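Local coordinates for periplasmic binding protein/LacI transcriptional regulator (Clostridium phytofermentans, PDB 3BRS), which probably binds a sugar between two Rossmann-like lobes and delivers it for uptake, as periplasmic sugar-binding proteins of transporters do, at residues N162-C170 with G180-I191. Numbering follows the deposited sequence.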
loop_
_atom_site.group_PDB
_atom_site.type_symbol
_atom_site.label_atom_id
_atom_site.label_comp_id
_atom_site.label_asym_id
_atom_site.label_seq_id
_atom_site.Cartn_x
_atom_site.Cartn_y
_atom_site.Cartn_z
ATOM N N ASN A 162 20.857 -11.489 0.773
ATOM C CA ASN A 162 20.844 -12.932 0.939
ATOM C C ASN A 162 20.502 -13.343 2.403
ATOM O O ASN A 162 20.333 -14.514 2.679
ATOM C CB ASN A 162 22.248 -13.466 0.554
ATOM C CG ASN A 162 23.349 -12.990 1.514
ATOM O OD1 ASN A 162 24.285 -13.726 1.803
ATOM N ND2 ASN A 162 23.229 -11.777 2.024
ATOM N N LYS A 163 20.481 -12.393 3.343
ATOM C CA LYS A 163 20.096 -12.695 4.688
ATOM C C LYS A 163 18.553 -12.890 4.821
ATOM O O LYS A 163 18.103 -13.462 5.786
ATOM C CB LYS A 163 20.638 -11.624 5.645
ATOM C CG LYS A 163 22.111 -11.812 5.976
ATOM C CD LYS A 163 22.566 -10.827 7.042
ATOM C CE LYS A 163 23.888 -11.273 7.702
ATOM N NZ LYS A 163 23.838 -11.250 9.224
ATOM N N ILE A 164 17.757 -12.439 3.852
ATOM C CA ILE A 164 16.340 -12.766 3.833
ATOM C C ILE A 164 16.165 -14.263 3.706
ATOM O O ILE A 164 16.554 -14.873 2.695
ATOM C CB ILE A 164 15.616 -12.090 2.655
ATOM C CG1 ILE A 164 15.855 -10.592 2.715
ATOM C CG2 ILE A 164 14.105 -12.481 2.638
ATOM C CD1 ILE A 164 15.108 -9.810 1.591
ATOM N N GLU A 165 15.544 -14.839 4.728
ATOM C CA GLU A 165 15.363 -16.263 4.833
ATOM C C GLU A 165 14.202 -16.717 4.005
ATOM O O GLU A 165 14.210 -17.775 3.316
ATOM C CB GLU A 165 15.057 -16.557 6.279
ATOM C CG GLU A 165 15.399 -17.908 6.655
ATOM C CD GLU A 165 16.826 -18.075 7.076
ATOM O OE1 GLU A 165 17.221 -17.475 8.095
ATOM O OE2 GLU A 165 17.503 -18.905 6.439
ATOM N N ALA A 166 13.170 -15.905 4.090
ATOM C CA ALA A 166 11.937 -16.222 3.434
ATOM C C ALA A 166 10.998 -15.027 3.346
ATOM O O ALA A 166 10.998 -14.090 4.223
ATOM C CB ALA A 166 11.257 -17.401 4.129
ATOM N N ILE A 167 10.188 -15.089 2.299
ATOM C CA ILE A 167 9.113 -14.107 2.115
ATOM C C ILE A 167 7.782 -14.749 2.064
ATOM O O ILE A 167 7.523 -15.571 1.180
ATOM C CB ILE A 167 9.256 -13.159 0.894
ATOM C CG1 ILE A 167 10.694 -12.635 0.848
ATOM C CG2 ILE A 167 8.253 -11.982 1.073
ATOM C CD1 ILE A 167 11.000 -11.519 -0.093
ATOM N N TYR A 168 6.948 -14.391 3.005
ATOM C CA TYR A 168 5.556 -14.979 3.121
ATOM C C TYR A 168 4.543 -13.918 2.674
ATOM O O TYR A 168 4.628 -12.754 3.128
ATOM C CB TYR A 168 5.279 -15.436 4.559
ATOM C CG TYR A 168 3.915 -16.058 4.765
ATOM C CD1 TYR A 168 2.812 -15.260 5.084
ATOM C CD2 TYR A 168 3.699 -17.439 4.613
ATOM C CE1 TYR A 168 1.526 -15.783 5.241
ATOM C CE2 TYR A 168 2.360 -17.994 4.773
ATOM C CZ TYR A 168 1.287 -17.156 5.075
ATOM O OH TYR A 168 -0.059 -17.669 5.271
ATOM N N TYR A 169 3.555 -14.307 1.860
ATOM C CA TYR A 169 2.537 -13.339 1.343
ATOM C C TYR A 169 1.232 -13.618 2.065
ATOM O O TYR A 169 0.613 -14.636 1.797
ATOM C CB TYR A 169 2.398 -13.481 -0.232
ATOM C CG TYR A 169 3.762 -13.150 -0.944
ATOM C CD1 TYR A 169 4.073 -11.831 -1.370
ATOM C CD2 TYR A 169 4.737 -14.147 -1.123
ATOM C CE1 TYR A 169 5.308 -11.563 -1.980
ATOM C CE2 TYR A 169 5.970 -13.869 -1.726
ATOM C CZ TYR A 169 6.235 -12.546 -2.155
ATOM O OH TYR A 169 7.476 -12.216 -2.746
ATOM N N CYS A 170 0.849 -12.720 2.986
ATOM C CA CYS A 170 -0.374 -12.756 3.745
ATOM C C CYS A 170 -1.577 -12.281 3.045
ATOM O O CYS A 170 -2.723 -12.409 3.617
ATOM C CB CYS A 170 -0.216 -11.915 5.060
ATOM S SG CYS A 170 -0.404 -10.074 4.918
ATOM N N GLY A 180 1.835 -17.001 9.126
ATOM C CA GLY A 180 3.112 -17.060 8.326
ATOM C C GLY A 180 4.271 -16.623 9.178
ATOM O O GLY A 180 5.381 -17.101 9.016
ATOM N N THR A 181 4.018 -15.728 10.118
ATOM C CA THR A 181 5.041 -15.336 11.096
ATOM C C THR A 181 5.404 -16.480 12.048
ATOM O O THR A 181 6.598 -16.777 12.345
ATOM C CB THR A 181 4.513 -14.145 11.930
ATOM O OG1 THR A 181 4.371 -13.014 11.035
ATOM C CG2 THR A 181 5.551 -13.725 12.880
ATOM N N VAL A 182 4.357 -17.153 12.530
ATOM C CA VAL A 182 4.587 -18.316 13.351
ATOM C C VAL A 182 5.361 -19.334 12.540
ATOM O O VAL A 182 6.313 -19.896 13.038
ATOM C CB VAL A 182 3.243 -18.904 13.873
ATOM C CG1 VAL A 182 3.479 -20.330 14.459
ATOM C CG2 VAL A 182 2.655 -17.938 14.993
ATOM N N GLU A 183 4.963 -19.580 11.288
ATOM C CA GLU A 183 5.659 -20.613 10.474
ATOM C C GLU A 183 7.128 -20.264 10.243
ATOM O O GLU A 183 8.025 -21.085 10.466
ATOM C CB GLU A 183 4.930 -20.840 9.142
ATOM C CG GLU A 183 5.695 -21.736 8.149
ATOM C CD GLU A 183 4.905 -22.017 6.859
ATOM O OE1 GLU A 183 4.268 -21.066 6.319
ATOM O OE2 GLU A 183 4.910 -23.193 6.404
ATOM N N LEU A 184 7.400 -19.033 9.850
ATOM C CA LEU A 184 8.787 -18.632 9.639
ATOM C C LEU A 184 9.624 -18.697 10.897
ATOM O O LEU A 184 10.739 -19.209 10.837
ATOM C CB LEU A 184 8.900 -17.192 9.083
ATOM C CG LEU A 184 8.842 -16.829 7.591
ATOM C CD1 LEU A 184 7.790 -17.611 6.831
ATOM C CD2 LEU A 184 8.615 -15.327 7.480
ATOM N N LEU A 185 9.148 -18.138 12.023
ATOM C CA LEU A 185 9.988 -18.164 13.230
ATOM C C LEU A 185 10.126 -19.590 13.848
ATOM O O LEU A 185 11.082 -19.883 14.567
ATOM C CB LEU A 185 9.522 -17.178 14.274
ATOM C CG LEU A 185 9.614 -15.734 13.882
ATOM C CD1 LEU A 185 8.929 -14.850 14.928
ATOM C CD2 LEU A 185 11.042 -15.255 13.668
ATOM N N THR A 186 9.205 -20.474 13.512
ATOM C CA THR A 186 9.405 -21.883 13.816
ATOM C C THR A 186 10.490 -22.534 12.968
ATOM O O THR A 186 11.298 -23.338 13.468
ATOM C CB THR A 186 8.112 -22.633 13.693
ATOM O OG1 THR A 186 7.216 -22.070 14.651
ATOM C CG2 THR A 186 8.338 -24.101 14.105
ATOM N N LYS A 187 10.502 -22.200 11.685
ATOM C CA LYS A 187 11.365 -22.886 10.742
ATOM C C LYS A 187 12.742 -22.276 10.668
ATOM O O LYS A 187 13.712 -22.944 10.317
ATOM C CB LYS A 187 10.711 -22.907 9.361
ATOM C CG LYS A 187 11.542 -23.604 8.328
ATOM C CD LYS A 187 10.671 -24.027 7.135
ATOM C CE LYS A 187 11.507 -24.785 6.115
ATOM N NZ LYS A 187 10.618 -25.661 5.295
ATOM N N TYR A 188 12.848 -20.997 10.988
ATOM C CA TYR A 188 14.139 -20.340 10.971
ATOM C C TYR A 188 14.369 -19.638 12.316
ATOM O O TYR A 188 14.079 -18.438 12.468
ATOM C CB TYR A 188 14.295 -19.390 9.766
ATOM C CG TYR A 188 13.768 -19.943 8.430
ATOM C CD1 TYR A 188 14.572 -20.754 7.639
ATOM C CD2 TYR A 188 12.506 -19.646 7.957
ATOM C CE1 TYR A 188 14.124 -21.268 6.426
ATOM C CE2 TYR A 188 12.048 -20.177 6.787
ATOM C CZ TYR A 188 12.877 -20.999 6.016
ATOM O OH TYR A 188 12.499 -21.564 4.806
ATOM N N PRO A 189 14.915 -20.392 13.299
ATOM C CA PRO A 189 15.290 -19.818 14.601
ATOM C C PRO A 189 16.426 -18.789 14.526
ATOM O O PRO A 189 16.660 -18.026 15.490
ATOM C CB PRO A 189 15.691 -21.045 15.445
ATOM C CG PRO A 189 16.098 -22.105 14.404
ATOM C CD PRO A 189 15.164 -21.843 13.226
ATOM N N ASP A 190 17.131 -18.751 13.399
ATOM C CA ASP A 190 18.080 -17.671 13.168
ATOM C C ASP A 190 17.510 -16.310 12.783
ATOM O O ASP A 190 18.265 -15.342 12.726
ATOM C CB ASP A 190 19.214 -18.067 12.200
ATOM C CG ASP A 190 18.721 -18.664 10.912
ATOM O OD1 ASP A 190 17.508 -18.693 10.597
ATOM O OD2 ASP A 190 19.611 -19.127 10.189
ATOM N N ILE A 191 16.201 -16.170 12.581
ATOM C CA ILE A 191 15.638 -14.839 12.240
ATOM C C ILE A 191 15.630 -13.924 13.503
ATOM O O ILE A 191 15.079 -14.254 14.522
ATOM C CB ILE A 191 14.224 -14.990 11.646
ATOM C CG1 ILE A 191 14.254 -15.505 10.175
ATOM C CG2 ILE A 191 13.427 -13.735 11.812
ATOM C CD1 ILE A 191 12.910 -16.064 9.694
#
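Strand 164-169 and the helical turns 180-187 run nearly antiparallel, at 165° with their axes 9.3 Å apart, and E165, A166 and Y168 lie opposite Y188, L184 and G180 in turn. This is part of the beta-alpha-beta crossover of a Rossmann-like lobe of the periplasmic binding protein fold: the chain leaves the outermost strand 164-169, returns through helix 174-187 and enters the sheet again as strand 191-196, beyond strand 133-138. Y168, its CG anti to the backbone N, lays its ring flat over the helix at G180. G180 CA sits 3.5 Å from the centroid of the Y168 ring, only 2° off its normal, a CH-pi contact that a glycine backbone makes possible. L184 fills the next turn, with CD1 4.0 Å from Y168 CB and CG 4.3 Å from A166 CB. Where the helix ends, Y188 puts CE2 3.9 Å from A166 CB. K187 CG covers one face of the Y188 ring; E165 CG is modelled over the opposite face, but too close to the ring carbons for the detail to be trusted. A type I turn from Y188 to I191, with I191 N hydrogen-bonded to Y188 O, leads into the next strand and brings I191 CD1 to 4.1 Å from E165 CB. The same turn sets D190 against E165, both also near K133: E165 OE2 forms a long, weak ion pair with K133 NZ, which may offset some of the negative charge. The two carboxylate planes are 16° apart, and E165 OE1 lies 2.8 Å from D190 OD1, two acceptors in close approach.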